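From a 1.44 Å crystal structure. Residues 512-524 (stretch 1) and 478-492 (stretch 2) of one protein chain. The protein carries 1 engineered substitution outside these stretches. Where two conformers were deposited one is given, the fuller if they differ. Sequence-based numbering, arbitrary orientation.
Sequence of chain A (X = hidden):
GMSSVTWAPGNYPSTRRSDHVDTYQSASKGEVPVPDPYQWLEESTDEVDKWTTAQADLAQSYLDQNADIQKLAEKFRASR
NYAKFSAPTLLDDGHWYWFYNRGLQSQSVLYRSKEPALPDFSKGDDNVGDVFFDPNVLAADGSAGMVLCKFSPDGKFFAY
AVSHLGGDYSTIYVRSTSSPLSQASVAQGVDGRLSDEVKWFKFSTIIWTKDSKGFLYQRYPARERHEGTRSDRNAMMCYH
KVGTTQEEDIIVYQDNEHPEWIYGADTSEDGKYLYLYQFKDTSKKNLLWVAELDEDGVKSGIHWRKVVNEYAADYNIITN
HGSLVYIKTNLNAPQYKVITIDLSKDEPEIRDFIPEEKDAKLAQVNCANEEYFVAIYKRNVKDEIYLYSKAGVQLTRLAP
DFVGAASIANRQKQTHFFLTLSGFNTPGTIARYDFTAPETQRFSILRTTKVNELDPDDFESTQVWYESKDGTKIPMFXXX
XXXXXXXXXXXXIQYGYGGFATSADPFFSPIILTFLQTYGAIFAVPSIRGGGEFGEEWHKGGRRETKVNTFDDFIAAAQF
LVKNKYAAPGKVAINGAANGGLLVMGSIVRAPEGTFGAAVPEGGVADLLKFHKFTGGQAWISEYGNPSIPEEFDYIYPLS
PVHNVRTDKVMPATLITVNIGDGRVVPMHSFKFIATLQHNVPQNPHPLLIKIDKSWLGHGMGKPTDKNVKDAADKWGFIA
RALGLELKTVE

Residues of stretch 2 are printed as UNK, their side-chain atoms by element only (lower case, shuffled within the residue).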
ATOM      1  N   ILE A 512      10.077  13.654   5.424  1.00  9.24           N
ATOM      2  CA  ILE A 512      10.261  13.351   6.836  1.00 10.22           C
ATOM      3  C   ILE A 512      11.666  13.730   7.268  1.00 10.43           C
ATOM      4  O   ILE A 512      11.838  14.380   8.309  1.00 10.13           O
ATOM      5  CB  ILE A 512       9.912  11.891   7.155  1.00 10.92           C
ATOM      6  CG1 ILE A 512       8.403  11.715   6.959  1.00 14.53           C
ATOM      7  CG2 ILE A 512      10.320  11.561   8.581  1.00 15.19           C
ATOM      8  CD1 ILE A 512       7.872  10.283   7.025  1.00 17.94           C
ATOM      9  N   LEU A 513      12.698  13.341   6.515  1.00  8.26           N
ATOM     10  CA  LEU A 513      14.053  13.697   6.937  1.00  9.52           C
ATOM     11  C   LEU A 513      14.235  15.206   7.023  1.00  9.08           C
ATOM     12  O   LEU A 513      14.907  15.708   7.915  1.00 10.36           O
ATOM     13  CB  LEU A 513      15.109  13.077   6.007  1.00 11.05           C
ATOM     14  CG  LEU A 513      15.110  11.543   5.987  1.00 11.73           C
ATOM     15  CD1 LEU A 513      16.233  11.067   5.097  1.00 12.34           C
ATOM     16  CD2 LEU A 513      15.212  10.906   7.373  1.00 10.03           C
ATOM     17  N   THR A 514      13.652  15.944   6.096  1.00  9.90           N
ATOM     18  CA  THR A 514      13.738  17.400   6.150  1.00 10.13           C
ATOM     19  C   THR A 514      13.092  17.927   7.426  1.00 10.36           C
ATOM     20  O   THR A 514      13.651  18.804   8.087  1.00 11.38           O
ATOM     21  CB  THR A 514      13.065  17.965   4.908  1.00 11.16           C
ATOM     22  OG1 THR A 514      13.801  17.567   3.754  1.00 12.19           O
ATOM     23  CG2 THR A 514      13.051  19.471   4.935  1.00 14.62           C
ATOM     24  N   PHE A 515      11.932  17.404   7.797  1.00 10.62           N
ATOM     25  CA  PHE A 515      11.318  17.809   9.050  1.00 10.88           C
ATOM     26  C   PHE A 515      12.227  17.512  10.235  1.00 10.54           C
ATOM     27  O   PHE A 515      12.408  18.349  11.127  1.00 11.67           O
ATOM     28  CB  PHE A 515       9.990  17.095   9.220  1.00 10.20           C
ATOM     29  CG  PHE A 515       9.174  17.523  10.412  1.00 11.45           C
ATOM     30  CD1 PHE A 515       9.372  16.918  11.634  1.00 13.51           C
ATOM     31  CD2 PHE A 515       8.244  18.535  10.299  1.00 11.84           C
ATOM     32  CE1 PHE A 515       8.632  17.286  12.722  1.00 13.03           C
ATOM     33  CE2 PHE A 515       7.494  18.901  11.386  1.00 12.67           C
ATOM     34  CZ  PHE A 515       7.690  18.294  12.596  1.00 13.63           C
ATOM     35  N   LEU A 516      12.830  16.332  10.252  1.00 10.28           N
ATOM     36  CA  LEU A 516      13.686  15.957  11.371  1.00 10.48           C
ATOM     37  C   LEU A 516      14.851  16.917  11.504  1.00 12.33           C
ATOM     38  O   LEU A 516      15.214  17.333  12.615  1.00 13.54           O
ATOM     39  CB  LEU A 516      14.214  14.522  11.206  1.00 11.77           C
ATOM     40  CG  LEU A 516      13.164  13.401  11.058  1.00 11.47           C
ATOM     41  CD1 LEU A 516      13.824  12.069  11.145  1.00 11.90           C
ATOM     42  CD2 LEU A 516      12.055  13.497  12.055  1.00 11.55           C
ATOM     43  N   GLN A 517      15.487  17.237  10.397  1.00 10.88           N
ATOM     44  CA  GLN A 517      16.604  18.173  10.418  1.00 11.66           C
ATOM     45  C   GLN A 517      16.159  19.582  10.773  1.00 12.58           C
ATOM     46  O   GLN A 517      16.820  20.252  11.567  1.00 16.26           O
ATOM     47  CB  GLN A 517      17.320  18.135   9.072  1.00 13.89           C
ATOM     48  CG  GLN A 517      18.575  18.990   9.030  1.00 15.96           C
ATOM     49  CD  GLN A 517      19.429  18.797   7.798  1.00 16.59           C
ATOM     50  OE1 GLN A 517      19.218  17.929   6.994  1.00 17.86           O
ATOM     51  NE2 GLN A 517      20.391  19.687   7.640  1.00 22.98           N
ATOM     52  N   THR A 518      15.036  20.028  10.262  1.00 11.56           N
ATOM     53  CA  THR A 518      14.582  21.391  10.487  1.00 12.40           C
ATOM     54  C   THR A 518      14.282  21.639  11.950  1.00 13.57           C
ATOM     55  O   THR A 518      14.568  22.711  12.483  1.00 16.95           O
ATOM     56  CB  THR A 518      13.333  21.635   9.635  1.00 14.15           C
ATOM     57  OG1 THR A 518      13.691  21.588   8.227  1.00 15.06           O
ATOM     58  CG2 THR A 518      12.699  22.979   9.910  1.00 14.51           C
ATOM     59  N   TYR A 519      13.688  20.678  12.609  1.00 13.16           N
ATOM     60  CA  TYR A 519      13.193  20.851  13.955  1.00 13.83           C
ATOM     61  C   TYR A 519      13.951  20.044  14.995  1.00 13.68           C
ATOM     62  O   TYR A 519      13.649  20.202  16.203  1.00 16.21           O
ATOM     63  CB  TYR A 519      11.706  20.495  13.997  1.00 13.32           C
ATOM     64  CG  TYR A 519      10.823  21.435  13.247  1.00 14.02           C
ATOM     65  CD1 TYR A 519      10.600  22.736  13.715  1.00 14.53           C
ATOM     66  CD2 TYR A 519      10.137  21.018  12.126  1.00 13.81           C
ATOM     67  CE1 TYR A 519       9.755  23.599  13.047  1.00 14.18           C
ATOM     68  CE2 TYR A 519       9.278  21.867  11.481  1.00 13.78           C
ATOM     69  CZ  TYR A 519       9.095  23.147  11.954  1.00 13.52           C
ATOM     70  OH  TYR A 519       8.204  23.963  11.269  1.00 16.52           O
ATOM     71  N   GLY A 520      14.907  19.209  14.617  1.00 14.41           N
ATOM     72  CA  GLY A 520      15.568  18.392  15.631  1.00 14.28           C
ATOM     73  C   GLY A 520      14.605  17.376  16.212  1.00 14.99           C
ATOM     74  O   GLY A 520      14.675  17.062  17.418  1.00 17.28           O
ATOM     75  N   ALA A 521      13.694  16.859  15.402  1.00 14.98           N
ATOM     76  CA  ALA A 521      12.664  15.933  15.853  1.00 14.58           C
ATOM     77  C   ALA A 521      13.100  14.524  15.496  1.00 14.74           C
ATOM     78  O   ALA A 521      14.063  14.323  14.773  1.00 16.66           O
ATOM     79  CB  ALA A 521      11.332  16.254  15.165  1.00 13.29           C
ATOM     80  N   ILE A 522      12.388  13.532  16.033  1.00 12.24           N
ATOM     81  CA  ILE A 522      12.668  12.133  15.721  1.00  9.82           C
ATOM     82  C   ILE A 522      11.422  11.521  15.070  1.00  8.49           C
ATOM     83  O   ILE A 522      10.301  12.029  15.225  1.00 11.30           O
ATOM     84  CB  ILE A 522      13.107  11.347  16.959  1.00 11.99           C
ATOM     85  CG1 ILE A 522      11.956  11.132  17.937  1.00 11.78           C
ATOM     86  CG2 ILE A 522      14.307  12.003  17.637  1.00 15.08           C
ATOM     87  CD1 ILE A 522      12.304  10.300  19.141  1.00 14.42           C
ATOM     88  N   PHE A 523      11.632  10.447  14.282  1.00 10.06           N
ATOM     89  CA  PHE A 523      10.558   9.689  13.646  1.00  8.81           C
ATOM     90  C   PHE A 523      10.585   8.283  14.228  1.00 10.18           C
ATOM     91  O   PHE A 523      11.622   7.636  14.259  1.00 12.07           O
ATOM     92  CB  PHE A 523      10.802   9.627  12.146  1.00 10.45           C
ATOM     93  CG  PHE A 523       9.743   8.997  11.319  1.00 10.18           C
ATOM     94  CD1 PHE A 523       8.461   9.500  11.326  1.00 11.93           C
ATOM     95  CD2 PHE A 523      10.064   7.961  10.475  1.00 12.36           C
ATOM     96  CE1 PHE A 523       7.468   8.953  10.526  1.00 13.33           C
ATOM     97  CE2 PHE A 523       9.052   7.390   9.691  1.00 13.30           C
ATOM     98  CZ  PHE A 523       7.789   7.881   9.730  1.00 12.46           C
ATOM     99  N   ALA A 524       9.437   7.808  14.679  1.00  7.98           N
ATOM    100  CA  ALA A 524       9.324   6.547  15.388  1.00  8.74           C
ATOM    101  C   ALA A 524       8.324   5.660  14.674  1.00  8.75           C
ATOM    102  O   ALA A 524       7.204   6.089  14.388  1.00  8.27           O
ATOM    103  CB  ALA A 524       8.874   6.782  16.825  1.00  9.52           C
ATOM    104  N   UNK A 478      13.699   4.128  15.356  1.00  8.82           N
ATOM    105  CA  UNK A 478      13.825   5.540  15.709  1.00 10.51           C
ATOM    106  C   UNK A 478      14.796   6.160  14.720  1.00 10.92           C
ATOM    107  O   UNK A 478      15.940   5.696  14.598  1.00 12.12           O
ATOM    108  c   UNK A 478      13.495   5.345  19.634  1.00 22.39           C
ATOM    109  c   UNK A 478      13.214   5.168  18.103  1.00 13.85           C
ATOM    110  c   UNK A 478      14.294   5.738  17.161  1.00 11.63           C
ATOM    111  c   UNK A 478      14.485   7.191  17.431  1.00 16.12           C
ATOM    112  N   UNK A 479      14.361   7.214  14.038  1.00  9.75           N
ATOM    113  CA  UNK A 479      15.169   7.923  13.054  1.00 10.23           C
ATOM    114  C   UNK A 479      15.430   9.331  13.558  1.00 10.76           C
ATOM    115  O   UNK A 479      14.507  10.007  14.041  1.00 10.01           O
ATOM    116  c   UNK A 479      15.435   8.579  10.648  1.00 12.91           C
ATOM    117  c   UNK A 479      14.493   7.974  11.669  1.00  9.61           C
ATOM    118  c   UNK A 479      14.054   6.579  11.255  1.00 11.67           C
ATOM    119  N   UNK A 480      16.681   9.799  13.394  1.00 12.14           N
ATOM    120  CA  UNK A 480      17.036  11.160  13.811  1.00 12.76           C
ATOM    121  C   UNK A 480      18.104  11.732  12.887  1.00 11.16           C
ATOM    122  O   UNK A 480      18.879  11.003  12.266  1.00 14.14           O
ATOM    123  c   UNK A 480      17.530  11.192  15.255  1.00 14.99           C
ATOM    124  c   UNK A 480      19.479  10.706  16.796  1.00 18.12           C
ATOM    125  n   UNK A 480      20.467   9.693  17.101  1.00 20.28           N
ATOM    126  n   UNK A 480      21.953   8.685  18.513  1.00 29.95           N
ATOM    127  c   UNK A 480      18.815  10.395  15.496  1.00 15.59           C
ATOM    128  c   UNK A 480      21.105   9.659  18.262  1.00 31.44           C
ATOM    129  n   UNK A 480      20.907  10.615  19.162  1.00 29.98           N
ATOM    130  N   UNK A 481      18.097  13.045  12.785  1.00 13.47           N
ATOM    131  CA  UNK A 481      19.304  13.727  12.337  1.00 14.53           C
ATOM    132  C   UNK A 481      20.347  13.528  13.439  1.00 16.13           C
ATOM    133  O   UNK A 481      20.024  13.616  14.619  1.00 15.20           O
ATOM    134  c   UNK A 481      20.537  16.217  10.276  1.00 17.27           C
ATOM    135  c   UNK A 481      22.040  17.129  11.597  1.00 26.90           C
ATOM    136  c   UNK A 481      20.174  15.956  11.550  1.00 16.40           C
ATOM    137  n   UNK A 481      21.125  16.548  12.358  1.00 24.22           N
ATOM    138  n   UNK A 481      21.712  16.937  10.330  1.00 16.41           N
ATOM    139  c   UNK A 481      19.026  15.205  12.130  1.00 14.82           C
ATOM    140  N   UNK A 482      21.595  13.268  13.052  1.00 15.24           N
ATOM    141  CA  UNK A 482      22.585  12.819  14.039  1.00 16.35           C
ATOM    142  C   UNK A 482      22.979  13.893  15.040  1.00 18.22           C
ATOM    143  O   UNK A 482      23.610  13.543  16.054  1.00 22.37           O
ATOM    144  c   UNK A 482      24.525   9.164  11.096  1.00 30.17           C
ATOM    145  n   UNK A 482      25.779   8.892  10.339  1.00 29.46           N
ATOM    146  c   UNK A 482      24.727  10.440  11.803  1.00 21.29           C
ATOM    147  c   UNK A 482      23.498  10.874  12.648  1.00 17.82           C
ATOM    148  c   UNK A 482      23.785  12.168  13.345  1.00 18.23           C
ATOM    149  N   UNK A 483      22.633  15.149  14.826  1.00 19.61           N
ATOM    150  CA  UNK A 483      22.874  16.192  15.820  0.56 23.01           C
ATOM    151  C   UNK A 483      21.845  16.166  16.937  1.00 19.45           C
ATOM    152  O   UNK A 483      22.033  16.827  17.969  1.00 25.24           O
ATOM    153  o   UNK A 483      21.584  17.948  14.665  0.56 25.63           O
ATOM    154  c   UNK A 483      22.866  17.585  15.173  0.56 23.09           C
ATOM    155  N   UNK A 484      20.761  15.427  16.776  1.00 18.61           N
ATOM    156  CA  UNK A 484      19.710  15.430  17.778  1.00 16.47           C
ATOM    157  C   UNK A 484      20.042  14.451  18.906  1.00 18.71           C
ATOM    158  O   UNK A 484      20.417  13.296  18.662  1.00 21.77           O
ATOM    159  o   UNK A 484      18.074  16.051  16.151  1.00 18.29           O
ATOM    160  c   UNK A 484      18.406  15.031  17.090  1.00 16.26           C
ATOM    161  c   UNK A 484      17.254  14.836  18.079  1.00 20.34           C
ATOM    162  N   UNK A 485      19.884  14.899  20.148  1.00 20.15           N
ATOM    163  CA  UNK A 485      20.190  14.084  21.309  1.00 20.43           C
ATOM    164  C   UNK A 485      18.913  13.494  21.887  1.00 17.82           C
ATOM    165  O   UNK A 485      17.850  14.109  21.835  1.00 18.39           O
ATOM    166  c   UNK A 485      22.145  15.644  21.864  1.00 26.58           C
ATOM    167  n   UNK A 485      25.266  15.911  20.969  1.00 47.42           N
ATOM    168  c   UNK A 485      23.220  14.600  21.584  1.00 34.82           C
ATOM    169  c   UNK A 485      24.206  15.002  20.504  1.00 46.36           C
ATOM    170  c   UNK A 485      20.881  14.958  22.361  1.00 21.98           C
ATOM    171  N   UNK A 486      19.039  12.309  22.488  1.00 19.34           N
ATOM    172  CA  UNK A 486      17.934  11.681  23.225  1.00 18.26           C
ATOM    173  C   UNK A 486      18.051  12.089  24.693  1.00 20.81           C
ATOM    174  O   UNK A 486      18.458  11.318  25.567  1.00 25.76           O
ATOM    175  c   UNK A 486      17.009  10.176  20.744  1.00 18.71           C
ATOM    176  c   UNK A 486      17.638   8.532  19.113  1.00 19.95           C
ATOM    177  c   UNK A 486      18.615   8.519  21.300  1.00 18.55           C
ATOM    178  c   UNK A 486      17.992  10.159  23.094  1.00 19.64           C
ATOM    179  c   UNK A 486      18.492   7.954  20.050  1.00 19.21           C
ATOM    180  c   UNK A 486      17.855   9.612  21.675  1.00 19.10           C
ATOM    181  c   UNK A 486      16.891   9.620  19.458  1.00 19.05           C
ATOM    182  N   UNK A 487      17.678  13.328  24.958  1.00 18.90           N
ATOM    183  CA  UNK A 487      17.828  13.919  26.280  1.00 21.63           C
ATOM    184  C   UNK A 487      16.517  14.475  26.766  1.00 21.44           C
ATOM    185  O   UNK A 487      16.487  15.381  27.607  1.00 23.25           O
ATOM    186  o   UNK A 487      19.372  17.104  25.270  1.00 30.61           O
ATOM    187  o   UNK A 487      17.489  16.084  24.656  1.00 23.90           O
ATOM    188  c   UNK A 487      18.557  16.135  25.326  1.00 28.66           C
ATOM    189  c   UNK A 487      18.897  15.011  26.244  1.00 23.05           C
ATOM    190  N   UNK A 488      15.411  13.947  26.251  1.00 18.88           N
ATOM    191  CA  UNK A 488      14.120  14.390  26.694  1.00 19.93           C
ATOM    192  C   UNK A 488      13.634  15.718  26.160  1.00 19.10           C
ATOM    193  O   UNK A 488      12.689  16.274  26.723  1.00 21.50           O
ATOM    194  N   UNK A 489      14.216  16.224  25.066  1.00 18.63           N
ATOM    195  CA  UNK A 489      13.844  17.512  24.490  1.00 20.72           C
ATOM    196  C   UNK A 489      13.230  17.450  23.096  1.00 19.36           C
ATOM    197  O   UNK A 489      12.567  18.420  22.711  1.00 21.08           O
ATOM    198  o   UNK A 489      16.074  17.973  23.572  1.00 25.26           O
ATOM    199  c   UNK A 489      15.612  18.719  25.836  1.00 28.17           C
ATOM    200  c   UNK A 489      15.041  18.478  24.422  1.00 22.02           C
ATOM    201  N   UNK A 490      13.485  16.399  22.301  1.00 15.93           N
ATOM    202  CA  UNK A 490      13.030  16.362  20.900  1.00 16.65           C
ATOM    203  C   UNK A 490      11.527  16.103  20.827  1.00 14.71           C
ATOM    204  O   UNK A 490      10.958  15.392  21.654  1.00 15.49           O
ATOM    205  c   UNK A 490      13.761  15.265  20.155  1.00 17.11           C
ATOM    206  N   UNK A 491      10.895  16.596  19.769  1.00 14.58           N
ATOM    207  CA  UNK A 491       9.569  16.139  19.426  1.00 13.19           C
ATOM    208  C   UNK A 491       9.678  14.850  18.627  1.00 13.17           C
ATOM    209  O   UNK A 491      10.706  14.551  18.026  1.00 14.61           O
ATOM    210  c   UNK A 491       8.857  17.191  18.554  1.00 14.69           C
ATOM    211  N   UNK A 492       8.601  14.086  18.608  1.00 12.16           N
ATOM    212  CA  UNK A 492       8.565  12.833  17.878  1.00 10.69           C
ATOM    213  C   UNK A 492       7.329  12.788  17.003  1.00 12.27           C
ATOM    214  O   UNK A 492       6.259  13.227  17.428  1.00 13.39           O
ATOM    215  c   UNK A 492       8.558  11.626  18.845  1.00 13.12           C
TER
HETATM  216  O   HOH W   1      16.505  15.022  14.193  1.00 12.81           O
HETATM  217  O   HOH W   2      12.039  18.736  18.166  1.00 14.45           O

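Position 478 carries four carbons, forked at the first, with one arm two carbons long; this is isoleucine. Ile478 CG2 lies 4.2 Å from Ile522 CD1.

Position 479 has one carbon bearing two more, a valine. Its backbone forms the antiparallel hydrogen-bonded pair with Phe523: Val479 N to Phe523 O is 2.8 Å and Phe523 N to Val479 O is 2.9 Å, with N-H...O angles of 162° and 165°. Val479 CG1 meets Leu516 CD1 at 3.9 Å and Leu513 CD2 at 4.0 Å, so this side chain packs between strand and helix.

Position 480 shows three carbons, a nitrogen, then a carbon with two further nitrogens: arginine. Its CB is 4.1 Å from Ile522 CG2, but the end leads away, and Arg480 NH1 donates to O of position 484 at 2.8 Å.

Position 481 has one carbon and a five-membered ring of three carbons and two nitrogens, hence histidine. His481 CD2 approaches Gln517 CG at 3.6 Å, obliquely to the ring.

Position 482, four carbons in a row ending in nitrogen, is lysine, and position 483, one carbon and one oxygen, is serine; Lys482 and Ser483 do not touch stretch 1.

Position 484 has one carbon bearing an oxygen and a carbon: threonine. It closes a type I turn begun at His481, and Thr484 OG1 lies 3.5 Å from Gly520 CA.

Position 485 repeats the lysine pattern, and Lys485 points away. Position 486 has one carbon and a six-carbon ring, phenylalanine; Ile522 CG2 sits at the ring edge, 4.0 Å from Phe486 CE1.

Position 487, two carbons with two oxygens on the second, is modelled as aspartate. Position 488 has no side-chain atoms and phi of 77°: glycine. Position 489 branches to oxygen and carbon, a threonine, and Thr489 OG1 donates to Asp487 OD1 at 2.6 Å.

Positions 490, 491 and 492 each have a single carbon, so all are alanine. Ala490 CB is 3.4 Å from Gly520 O, Ala491 O accepts from Ile522 N at 2.8 Å, and Ala492 CB is 3.6 Å from Ile522 CG1.

The contact joins strand 522-524 to strand 478-481, antiparallel at 166°, while Ile522 also pairs in parallel with Ala492. Its side chain shares a sheet face with those of Ile478 and Ala492; Val479 and Phe523 occupy the other. One water bridges the helix end and turn, accepting from His481 N (2.9 Å) and Thr484 OG1 (2.7 Å) and donating to Leu516 O (3.1 Å) and Ala521 O (2.6 Å).

Stretch 2, residues 478-492: IVRHKSTKFDGTAAA
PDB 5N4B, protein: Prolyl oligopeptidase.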